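Local coordinates for immunity protein (Neisseria meningitidis, PDB 4Q7O) that probably protects its own cell by neutralising the partner toxin of a contact-dependent growth-inhibition system, at residues Y32-K45 and F118-I132. Residues are numbered along the deposited sequence; the frame is centred on the assembly and turned at random.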
loop_
_atom_site.group_PDB
_atom_site.type_symbol
_atom_site.label_atom_id
_atom_site.label_comp_id
_atom_site.label_asym_id
_atom_site.label_seq_id
_atom_site.Cartn_x
_atom_site.Cartn_y
_atom_site.Cartn_z
ATOM N N TYR B 32 -0.784 2.291 12.287
ATOM C CA TYR B 32 0.377 2.208 13.163
ATOM C C TYR B 32 1.073 3.553 13.360
ATOM O O TYR B 32 1.437 3.922 14.474
ATOM C CB TYR B 32 1.367 1.186 12.606
ATOM C CG TYR B 32 2.706 1.182 13.297
ATOM C CD1 TYR B 32 2.864 0.601 14.547
ATOM C CD2 TYR B 32 3.820 1.747 12.696
ATOM C CE1 TYR B 32 4.100 0.587 15.184
ATOM C CE2 TYR B 32 5.054 1.738 13.317
ATOM C CZ TYR B 32 5.192 1.161 14.560
ATOM O OH TYR B 32 6.424 1.153 15.169
ATOM N N GLN B 33 1.263 4.296 12.282
ATOM C CA GLN B 33 2.050 5.512 12.393
ATOM C C GLN B 33 1.276 6.669 13.037
ATOM O O GLN B 33 1.875 7.584 13.594
ATOM C CB GLN B 33 2.570 5.930 11.018
ATOM C CG GLN B 33 1.490 6.432 10.101
ATOM C CD GLN B 33 2.001 6.718 8.712
ATOM O OE1 GLN B 33 3.104 6.301 8.339
ATOM N NE2 GLN B 33 1.198 7.427 7.926
ATOM N N PHE B 34 -0.051 6.632 12.962
ATOM C CA PHE B 34 -0.856 7.789 13.336
ATOM C C PHE B 34 -1.631 7.583 14.636
ATOM O O PHE B 34 -1.764 8.504 15.447
ATOM C CB PHE B 34 -1.803 8.133 12.188
ATOM C CG PHE B 34 -2.612 9.361 12.413
ATOM C CD1 PHE B 34 -2.054 10.614 12.221
ATOM C CD2 PHE B 34 -3.941 9.267 12.785
ATOM C CE1 PHE B 34 -2.806 11.758 12.422
ATOM C CE2 PHE B 34 -4.701 10.404 12.982
ATOM C CZ PHE B 34 -4.134 11.650 12.806
ATOM N N GLU B 35 -2.140 6.376 14.840
ATOM C CA GLU B 35 -2.907 6.073 16.039
ATOM C C GLU B 35 -1.998 5.552 17.144
ATOM O O GLU B 35 -0.844 5.207 16.899
ATOM C CB GLU B 35 -3.987 5.041 15.721
ATOM C CG GLU B 35 -4.890 5.420 14.553
ATOM C CD GLU B 35 -5.879 6.534 14.870
ATOM O OE1 GLU B 35 -6.179 6.769 16.060
ATOM O OE2 GLU B 35 -6.378 7.163 13.912
ATOM N N THR B 36 -2.515 5.505 18.367
ATOM C CA THR B 36 -1.743 4.963 19.478
ATOM C C THR B 36 -1.603 3.449 19.326
ATOM O O THR B 36 -2.351 2.815 18.572
ATOM C CB THR B 36 -2.407 5.254 20.829
ATOM O OG1 THR B 36 -3.636 4.524 20.918
ATOM C CG2 THR B 36 -2.667 6.754 21.008
ATOM N N LYS B 37 -0.662 2.859 20.054
ATOM C CA LYS B 37 -0.489 1.416 19.998
ATOM C C LYS B 37 -1.705 0.716 20.595
ATOM O O LYS B 37 -2.093 -0.350 20.133
ATOM C CB LYS B 37 0.813 0.979 20.684
ATOM C CG LYS B 37 2.059 1.395 19.910
ATOM C CD LYS B 37 3.331 0.878 20.540
ATOM C CE LYS B 37 4.544 1.355 19.759
ATOM N NZ LYS B 37 4.653 2.844 19.723
ATOM N N ASP B 38 -2.318 1.329 21.605
ATOM C CA ASP B 38 -3.537 0.765 22.188
ATOM C C ASP B 38 -4.663 0.704 21.154
ATOM O O ASP B 38 -5.409 -0.275 21.092
ATOM C CB ASP B 38 -3.990 1.562 23.414
ATOM C CG ASP B 38 -3.134 1.300 24.638
ATOM O OD1 ASP B 38 -2.363 0.316 24.636
ATOM O OD2 ASP B 38 -3.248 2.078 25.608
ATOM N N THR B 39 -4.781 1.743 20.336
ATOM C CA THR B 39 -5.753 1.730 19.239
ATOM C C THR B 39 -5.454 0.623 18.224
ATOM O O THR B 39 -6.359 -0.092 17.784
ATOM C CB THR B 39 -5.806 3.091 18.546
ATOM O OG1 THR B 39 -6.343 4.046 19.469
ATOM C CG2 THR B 39 -6.674 3.042 17.284
ATOM N N LEU B 40 -4.187 0.470 17.861
ATOM C CA LEU B 40 -3.805 -0.617 16.961
ATOM C C LEU B 40 -4.185 -1.986 17.532
ATOM O O LEU B 40 -4.670 -2.846 16.805
ATOM C CB LEU B 40 -2.313 -0.561 16.654
ATOM C CG LEU B 40 -1.770 -1.613 15.684
ATOM C CD1 LEU B 40 -2.439 -1.517 14.308
ATOM C CD2 LEU B 40 -0.264 -1.470 15.562
ATOM N N LEU B 41 -3.974 -2.185 18.832
ATOM C CA LEU B 41 -4.389 -3.426 19.477
ATOM C C LEU B 41 -5.894 -3.662 19.332
ATOM O O LEU B 41 -6.321 -4.787 19.074
ATOM C CB LEU B 41 -3.959 -3.463 20.949
ATOM C CG LEU B 41 -2.470 -3.716 21.176
ATOM C CD1 LEU B 41 -2.156 -3.645 22.653
ATOM C CD2 LEU B 41 -2.079 -5.066 20.629
ATOM N N GLU B 42 -6.693 -2.601 19.461
ATOM C CA GLU B 42 -8.143 -2.733 19.288
ATOM C C GLU B 42 -8.492 -3.080 17.842
ATOM O O GLU B 42 -9.390 -3.888 17.587
ATOM C CB GLU B 42 -8.876 -1.465 19.747
ATOM C CG GLU B 42 -8.734 -1.178 21.240
ATOM C CD GLU B 42 -9.182 -2.335 22.112
ATOM O OE1 GLU B 42 -10.308 -2.837 21.914
ATOM O OE2 GLU B 42 -8.400 -2.745 22.993
ATOM N N CYS B 43 -7.771 -2.469 16.906
ATOM C CA CYS B 43 -7.887 -2.812 15.492
ATOM C C CYS B 43 -7.629 -4.308 15.256
ATOM O O CYS B 43 -8.378 -4.964 14.536
ATOM C CB CYS B 43 -6.917 -1.965 14.656
ATOM S SG CYS B 43 -6.811 -2.427 12.929
ATOM N N PHE B 44 -6.586 -4.852 15.884
ATOM C CA PHE B 44 -6.297 -6.282 15.778
ATOM C C PHE B 44 -7.410 -7.140 16.386
ATOM O O PHE B 44 -7.714 -8.218 15.882
ATOM C CB PHE B 44 -4.965 -6.641 16.453
ATOM C CG PHE B 44 -3.743 -6.259 15.657
ATOM C CD1 PHE B 44 -3.559 -6.742 14.369
ATOM C CD2 PHE B 44 -2.743 -5.480 16.229
ATOM C CE1 PHE B 44 -2.420 -6.415 13.652
ATOM C CE2 PHE B 44 -1.600 -5.153 15.521
ATOM C CZ PHE B 44 -1.443 -5.616 14.227
ATOM N N LYS B 45 -8.011 -6.659 17.471
ATOM C CA LYS B 45 -9.012 -7.441 18.202
ATOM C C LYS B 45 -10.387 -7.478 17.552
ATOM O O LYS B 45 -11.074 -8.504 17.595
ATOM C CB LYS B 45 -9.189 -6.886 19.616
ATOM C CG LYS B 45 -8.064 -7.208 20.550
ATOM C CD LYS B 45 -8.435 -6.821 21.958
ATOM C CE LYS B 45 -7.576 -5.687 22.449
ATOM N NZ LYS B 45 -7.964 -5.274 23.826
ATOM N N PHE B 118 4.230 -6.599 14.345
ATOM C CA PHE B 118 4.122 -5.630 15.426
ATOM C C PHE B 118 4.800 -6.109 16.713
ATOM O O PHE B 118 5.586 -5.377 17.320
ATOM C CB PHE B 118 2.656 -5.275 15.695
ATOM C CG PHE B 118 2.478 -4.337 16.854
ATOM C CD1 PHE B 118 2.816 -2.994 16.735
ATOM C CD2 PHE B 118 1.994 -4.795 18.068
ATOM C CE1 PHE B 118 2.664 -2.128 17.807
ATOM C CE2 PHE B 118 1.843 -3.932 19.146
ATOM C CZ PHE B 118 2.176 -2.598 19.015
ATOM N N LEU B 119 4.492 -7.327 17.147
ATOM C CA LEU B 119 5.069 -7.811 18.402
ATOM C C LEU B 119 6.583 -8.031 18.276
ATOM O O LEU B 119 7.328 -7.888 19.255
ATOM C CB LEU B 119 4.346 -9.067 18.906
ATOM C CG LEU B 119 4.504 -10.367 18.114
ATOM C CD1 LEU B 119 5.728 -11.174 18.565
ATOM C CD2 LEU B 119 3.234 -11.211 18.224
ATOM N N ILE B 120 7.037 -8.382 17.073
ATOM C CA ILE B 120 8.468 -8.568 16.840
ATOM C C ILE B 120 9.181 -7.230 17.012
ATOM O O ILE B 120 10.237 -7.156 17.642
ATOM C CB ILE B 120 8.751 -9.181 15.448
ATOM C CG1 ILE B 120 8.378 -10.667 15.465
ATOM C CG2 ILE B 120 10.220 -9.023 15.064
ATOM C CD1 ILE B 120 8.331 -11.333 14.099
ATOM N N ALA B 121 8.569 -6.170 16.493
ATOM C CA ALA B 121 9.148 -4.827 16.565
ATOM C C ALA B 121 8.977 -4.176 17.935
ATOM O O ALA B 121 9.786 -3.337 18.326
ATOM C CB ALA B 121 8.545 -3.935 15.482
ATOM N N HIS B 122 7.921 -4.566 18.651
ATOM C CA HIS B 122 7.579 -3.977 19.944
ATOM C C HIS B 122 7.378 -5.057 21.001
ATOM O O HIS B 122 6.245 -5.352 21.390
ATOM C CB HIS B 122 6.330 -3.113 19.799
ATOM C CG HIS B 122 6.541 -1.923 18.917
ATOM N ND1 HIS B 122 7.273 -0.829 19.316
ATOM C CD2 HIS B 122 6.147 -1.676 17.646
ATOM C CE1 HIS B 122 7.303 0.058 18.332
ATOM N NE2 HIS B 122 6.632 -0.434 17.309
ATOM N N PRO B 123 8.485 -5.659 21.463
ATOM C CA PRO B 123 8.422 -6.811 22.373
ATOM C C PRO B 123 7.701 -6.528 23.685
ATOM O O PRO B 123 7.256 -7.474 24.334
ATOM C CB PRO B 123 9.895 -7.160 22.630
ATOM C CG PRO B 123 10.696 -6.025 22.098
ATOM C CD PRO B 123 9.866 -5.348 21.052
ATOM N N GLU B 124 7.592 -5.257 24.066
ATOM C CA GLU B 124 6.831 -4.880 25.248
ATOM C C GLU B 124 5.356 -5.320 25.146
ATOM O O GLU B 124 4.668 -5.464 26.157
ATOM C CB GLU B 124 6.976 -3.368 25.510
ATOM C CG GLU B 124 6.390 -2.436 24.435
ATOM C CD GLU B 124 7.368 -1.974 23.327
ATOM O OE1 GLU B 124 7.097 -0.908 22.717
ATOM O OE2 GLU B 124 8.381 -2.652 23.044
ATOM N N TYR B 125 4.886 -5.572 23.927
ATOM C CA TYR B 125 3.499 -5.981 23.714
ATOM C C TYR B 125 3.328 -7.487 23.480
ATOM O O TYR B 125 2.272 -7.920 23.029
ATOM C CB TYR B 125 2.873 -5.190 22.558
ATOM C CG TYR B 125 2.655 -3.735 22.899
ATOM C CD1 TYR B 125 3.642 -2.796 22.655
ATOM C CD2 TYR B 125 1.474 -3.306 23.493
ATOM C CE1 TYR B 125 3.465 -1.473 22.983
ATOM C CE2 TYR B 125 1.285 -1.975 23.824
ATOM C CZ TYR B 125 2.288 -1.064 23.566
ATOM O OH TYR B 125 2.124 0.260 23.891
ATOM N N GLN B 126 4.356 -8.264 23.811
ATOM C CA GLN B 126 4.365 -9.717 23.595
ATOM C C GLN B 126 3.113 -10.421 24.123
ATOM O O GLN B 126 2.409 -11.110 23.372
ATOM C CB GLN B 126 5.615 -10.349 24.231
ATOM C CG GLN B 126 5.677 -11.869 24.117
ATOM C CD GLN B 126 6.174 -12.364 22.767
ATOM O OE1 GLN B 126 6.635 -11.581 21.924
ATOM N NE2 GLN B 126 6.086 -13.678 22.555
ATOM N N LYS B 127 2.846 -10.252 25.415
ATOM C CA LYS B 127 1.740 -10.945 26.069
ATOM C C LYS B 127 0.384 -10.622 25.432
ATOM O O LYS B 127 -0.401 -11.523 25.132
ATOM C CB LYS B 127 1.721 -10.600 27.561
ATOM C CG LYS B 127 0.628 -11.278 28.368
ATOM C CD LYS B 127 0.646 -10.777 29.812
ATOM C CE LYS B 127 -0.368 -11.504 30.678
ATOM N NZ LYS B 127 -1.742 -11.438 30.113
ATOM N N LYS B 128 0.118 -9.341 25.214
ATOM C CA LYS B 128 -1.169 -8.921 24.670
ATOM C C LYS B 128 -1.371 -9.410 23.237
ATOM O O LYS B 128 -2.468 -9.819 22.859
ATOM C CB LYS B 128 -1.286 -7.399 24.715
ATOM C CG LYS B 128 -1.459 -6.837 26.117
ATOM C CD LYS B 128 -1.380 -5.323 26.099
ATOM C CE LYS B 128 -1.612 -4.733 27.483
ATOM N NZ LYS B 128 -1.607 -3.242 27.439
ATOM N N CYS B 129 -0.312 -9.362 22.438
ATOM C CA CYS B 129 -0.399 -9.800 21.048
ATOM C C CYS B 129 -0.563 -11.310 20.931
ATOM O O CYS B 129 -1.314 -11.792 20.084
ATOM C CB CYS B 129 0.813 -9.332 20.254
ATOM S SG CYS B 129 0.840 -7.555 20.012
ATOM N N LYS B 130 0.130 -12.056 21.784
ATOM C CA LYS B 130 -0.033 -13.507 21.797
ATOM C C LYS B 130 -1.455 -13.901 22.184
ATOM O O LYS B 130 -2.017 -14.852 21.636
ATOM C CB LYS B 130 0.983 -14.164 22.727
ATOM C CG LYS B 130 2.375 -14.214 22.134
ATOM C CD LYS B 130 2.352 -14.995 20.830
ATOM C CE LYS B 130 3.598 -14.750 20.021
ATOM N NZ LYS B 130 3.578 -15.540 18.754
ATOM N N GLU B 131 -2.045 -13.161 23.117
ATOM C CA GLU B 131 -3.432 -13.417 23.494
ATOM C C GLU B 131 -4.373 -13.205 22.313
ATOM O O GLU B 131 -5.316 -13.964 22.120
ATOM C CB GLU B 131 -3.851 -12.526 24.663
ATOM C CG GLU B 131 -3.362 -13.024 26.008
ATOM C CD GLU B 131 -3.399 -11.953 27.078
ATOM O OE1 GLU B 131 -2.972 -12.246 28.214
ATOM O OE2 GLU B 131 -3.847 -10.822 26.782
ATOM N N ILE B 132 -4.111 -12.171 21.524
ATOM C CA ILE B 132 -4.939 -11.886 20.365
ATOM C C ILE B 132 -4.737 -12.943 19.277
ATOM O O ILE B 132 -5.705 -13.385 18.651
ATOM C CB ILE B 132 -4.680 -10.466 19.830
ATOM C CG1 ILE B 132 -5.058 -9.437 20.902
ATOM C CG2 ILE B 132 -5.470 -10.217 18.537
ATOM C CD1 ILE B 132 -4.561 -8.042 20.616
HETATM O O HOH W 1 0.066 1.174 25.214
#
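Y32 OH and H122 NE2 are joined by a hydrogen bond of 2.7 Å. The hydroxyl meets the imidazole at its edge, in the ring plane, and the two rings approach rim to rim with their planes at 46°. ND1 of H122 bonds weakly to E124 OE1; the two bonds would together help to hold the ring's rotation. K37 covers one face: its CE stands 3.5 Å from the H122 ring centroid, a CH-pi contact. The lysine chain runs straight until chi4 (61°) bends the ammonium aside, and on the way CD passes 3.4 Å from Y125 CE1. A water joins Y125 OH to D38 OD1, at 2.6 Å from each, and donates to the carboxylate. Y32 lies in the last turn of helix 22-34 and H122 just follows helix 104-121, so the contact brings together two helix-to-helix turns.

Away from this polar end, along helix 37-45, the packing is apolar. F118 of helix 104-121 is a knob among K37, L40, L41 and F44, with L40 CD2 over one ring face at 4.0 Å from the centroid. L41 is a knob among F118, K128, C129 and I132; its CD1 meets Y125 CD2 and its CD2 reaches I132 CD1. I132 CD1 also abuts K45 CG at 3.6 Å. Helix 37-45 thus packs against both 104-121 and 126-132, its axis making 16° with the latter. I115 also touches F44, C129 and I132. At the polar end, K37's nearby ammonium would probably disfavour a positive H122 and E124 favour one; geometry leaves that balance open.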